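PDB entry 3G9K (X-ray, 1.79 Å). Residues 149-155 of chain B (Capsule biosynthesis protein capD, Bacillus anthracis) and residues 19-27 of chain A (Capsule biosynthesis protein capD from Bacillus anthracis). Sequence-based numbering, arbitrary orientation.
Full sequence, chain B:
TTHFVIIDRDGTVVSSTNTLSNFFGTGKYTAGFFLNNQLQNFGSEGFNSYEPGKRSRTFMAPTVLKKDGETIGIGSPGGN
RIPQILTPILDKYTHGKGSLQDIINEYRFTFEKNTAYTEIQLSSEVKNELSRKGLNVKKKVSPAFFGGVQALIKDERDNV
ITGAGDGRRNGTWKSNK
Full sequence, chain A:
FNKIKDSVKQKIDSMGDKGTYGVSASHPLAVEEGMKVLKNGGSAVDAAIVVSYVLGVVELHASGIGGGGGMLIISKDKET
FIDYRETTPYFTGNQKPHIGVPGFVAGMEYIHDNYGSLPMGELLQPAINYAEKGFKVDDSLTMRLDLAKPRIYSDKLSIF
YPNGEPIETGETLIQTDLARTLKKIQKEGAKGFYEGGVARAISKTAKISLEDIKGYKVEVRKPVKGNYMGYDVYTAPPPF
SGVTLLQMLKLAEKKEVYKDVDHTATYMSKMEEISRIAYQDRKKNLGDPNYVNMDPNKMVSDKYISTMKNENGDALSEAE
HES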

# COMPACT_ATOMS: atom_id res chain seq x y z
N VAL B 149 -3.65 7.54 2.80
CA VAL B 149 -3.62 7.84 1.35
C VAL B 149 -2.36 8.67 1.05
O VAL B 149 -2.10 9.68 1.70
CB VAL B 149 -4.88 8.59 0.88
CG1 VAL B 149 -4.78 8.98 -0.63
CG2 VAL B 149 -6.19 7.78 1.18
N GLN B 150 -1.59 8.22 0.07
CA GLN B 150 -0.40 8.90 -0.41
C GLN B 150 -0.55 9.09 -1.90
O GLN B 150 -0.95 8.17 -2.59
CB GLN B 150 0.84 8.05 -0.16
CG GLN B 150 1.01 7.72 1.23
CD GLN B 150 1.53 8.88 2.08
OE1 GLN B 150 2.27 9.80 1.62
NE2 GLN B 150 1.17 8.83 3.32
N ALA B 151 -0.18 10.27 -2.39
CA ALA B 151 -0.38 10.61 -3.80
C ALA B 151 0.69 11.62 -4.29
O ALA B 151 1.28 12.37 -3.49
CB ALA B 151 -1.75 11.22 -3.97
N LEU B 152 0.96 11.58 -5.59
CA LEU B 152 1.63 12.69 -6.30
C LEU B 152 0.77 13.06 -7.48
O LEU B 152 0.07 12.23 -8.04
CB LEU B 152 3.06 12.32 -6.74
CG LEU B 152 4.10 12.04 -5.67
CD1 LEU B 152 5.36 11.46 -6.38
CD2 LEU B 152 4.48 13.26 -4.81
N ILE B 153 0.81 14.34 -7.84
CA ILE B 153 0.13 14.84 -9.00
C ILE B 153 1.14 15.61 -9.82
O ILE B 153 1.75 16.53 -9.31
CB ILE B 153 -0.97 15.83 -8.62
CG1 ILE B 153 -1.99 15.19 -7.67
CG2 ILE B 153 -1.68 16.40 -9.88
CD1 ILE B 153 -3.07 16.19 -7.17
N LYS B 154 1.28 15.27 -11.11
CA LYS B 154 2.08 16.06 -12.03
C LYS B 154 1.17 16.90 -12.92
O LYS B 154 0.29 16.36 -13.57
CB LYS B 154 2.97 15.19 -12.91
CG LYS B 154 3.79 16.00 -13.91
CD LYS B 154 5.02 15.27 -14.38
CE LYS B 154 5.87 16.20 -15.25
NZ LYS B 154 6.83 15.42 -16.06
N ASP B 155 1.37 18.21 -12.92
CA ASP B 155 0.78 19.10 -13.90
C ASP B 155 1.60 18.97 -15.15
O ASP B 155 2.71 19.38 -15.18
CB ASP B 155 0.83 20.54 -13.42
CG ASP B 155 0.15 21.52 -14.38
OD1 ASP B 155 0.20 21.33 -15.58
OD2 ASP B 155 -0.42 22.48 -13.90
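Chain A, residues 19-27: GTYGVSASH

How does chain A run relative to chain B? The two strands are extended, residues 22-25 of chain A and 150-155 of chain B. Their N-to-C directions differ by 162°, so they run nearly antiparallel, and their axes approach to 6.1 Å. No clear backbone hydrogen bond links them; the contact is made largely by side chains reaching across. The spacing is tighter where Ser A24 meets Gln B150, with CA atoms 5.8 Å apart, than at the other end, where the CA atoms of Tyr A21 and Lys B154, the nearest pair in register, are 8.9 Å apart.

Where does chain A first touch its partner? Gly A19 stays clear, and contact begins at Thr A20, whose CB points toward chain B. Its CG2 lies 3.7 Å from CE of Lys B154, a long side chain with all four chi angles in t that bridges the wider gap. Tyr A21, in the p rotamer, turns away.

What does Gly A22 allow? Its bare backbone lets Leu B152 come close: CD1 of Leu B152 is 3.3 Å from O of Gly A22 and 3.7 Å from N of Val A23. An ideal CB on the glycine would sit a tight 3.5 Å from that same CD1. Val A23 itself points away, as the alternation of a strand requires.

What holds the closer end? Ser A24, in the t rotamer, points back toward chain B. Its CB packs 3.8 Å from CD2 of Leu B152 and 3.2 Å from O of Ala B151, so it touches both a side chain and the backbone of chain B. Gln B150 also points toward chain A, and it shares the most extensive burial with Ser A24. Ala A25 then turns away, Ser A26 lies sideways, and His A27 leaves the contact to cap the helix that follows.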

# COMPACT_ATOMS: atom_id res chain seq x y z
N GLY A 19 14.43 19.33 -14.90
CA GLY A 19 13.80 18.03 -14.58
C GLY A 19 13.01 18.07 -13.28
O GLY A 19 13.40 18.73 -12.31
N THR A 20 11.88 17.36 -13.26
CA THR A 20 11.02 17.38 -12.10
C THR A 20 10.79 15.95 -11.59
O THR A 20 10.68 15.00 -12.38
CB THR A 20 9.70 18.12 -12.42
OG1 THR A 20 9.08 18.57 -11.21
CG2 THR A 20 8.76 17.27 -13.20
N TYR A 21 10.71 15.84 -10.26
CA TYR A 21 10.52 14.56 -9.57
C TYR A 21 9.97 14.75 -8.15
O TYR A 21 10.04 15.83 -7.58
CB TYR A 21 11.83 13.80 -9.51
CG TYR A 21 12.99 14.56 -8.90
CD1 TYR A 21 13.90 15.26 -9.71
CD2 TYR A 21 13.20 14.57 -7.52
CE1 TYR A 21 14.97 15.97 -9.15
CE2 TYR A 21 14.25 15.28 -6.96
CZ TYR A 21 15.14 15.96 -7.79
OH TYR A 21 16.19 16.67 -7.24
N GLY A 22 9.46 13.65 -7.58
CA GLY A 22 8.70 13.71 -6.37
C GLY A 22 8.57 12.31 -5.75
O GLY A 22 8.63 11.31 -6.46
N VAL A 23 8.42 12.30 -4.44
CA VAL A 23 8.14 11.10 -3.64
C VAL A 23 7.05 11.40 -2.61
O VAL A 23 7.09 12.43 -1.92
CB VAL A 23 9.41 10.63 -2.86
CG1 VAL A 23 9.14 9.32 -2.07
CG2 VAL A 23 10.61 10.49 -3.81
N SER A 24 6.11 10.46 -2.43
CA SER A 24 5.10 10.57 -1.38
C SER A 24 5.09 9.24 -0.65
O SER A 24 4.87 8.22 -1.30
CB SER A 24 3.72 10.90 -1.96
OG SER A 24 2.72 10.93 -0.95
N ALA A 25 5.38 9.25 0.64
CA ALA A 25 5.50 8.01 1.47
C ALA A 25 5.13 8.24 2.95
O ALA A 25 5.14 9.38 3.45
CB ALA A 25 6.91 7.39 1.36
N SER A 26 4.85 7.15 3.67
CA SER A 26 4.35 7.24 5.05
C SER A 26 5.49 7.31 6.10
O SER A 26 5.27 7.20 7.31
CB SER A 26 3.43 6.09 5.38
OG SER A 26 4.04 4.86 5.10
N HIS A 27 6.72 7.47 5.65
CA HIS A 27 7.81 7.76 6.60
C HIS A 27 8.75 8.80 5.99
O HIS A 27 9.19 8.63 4.88
CB HIS A 27 8.59 6.50 6.99
CG HIS A 27 9.44 6.68 8.22
ND1 HIS A 27 10.61 7.39 8.21
CD2 HIS A 27 9.29 6.21 9.49
CE1 HIS A 27 11.14 7.38 9.43
NE2 HIS A 27 10.36 6.67 10.22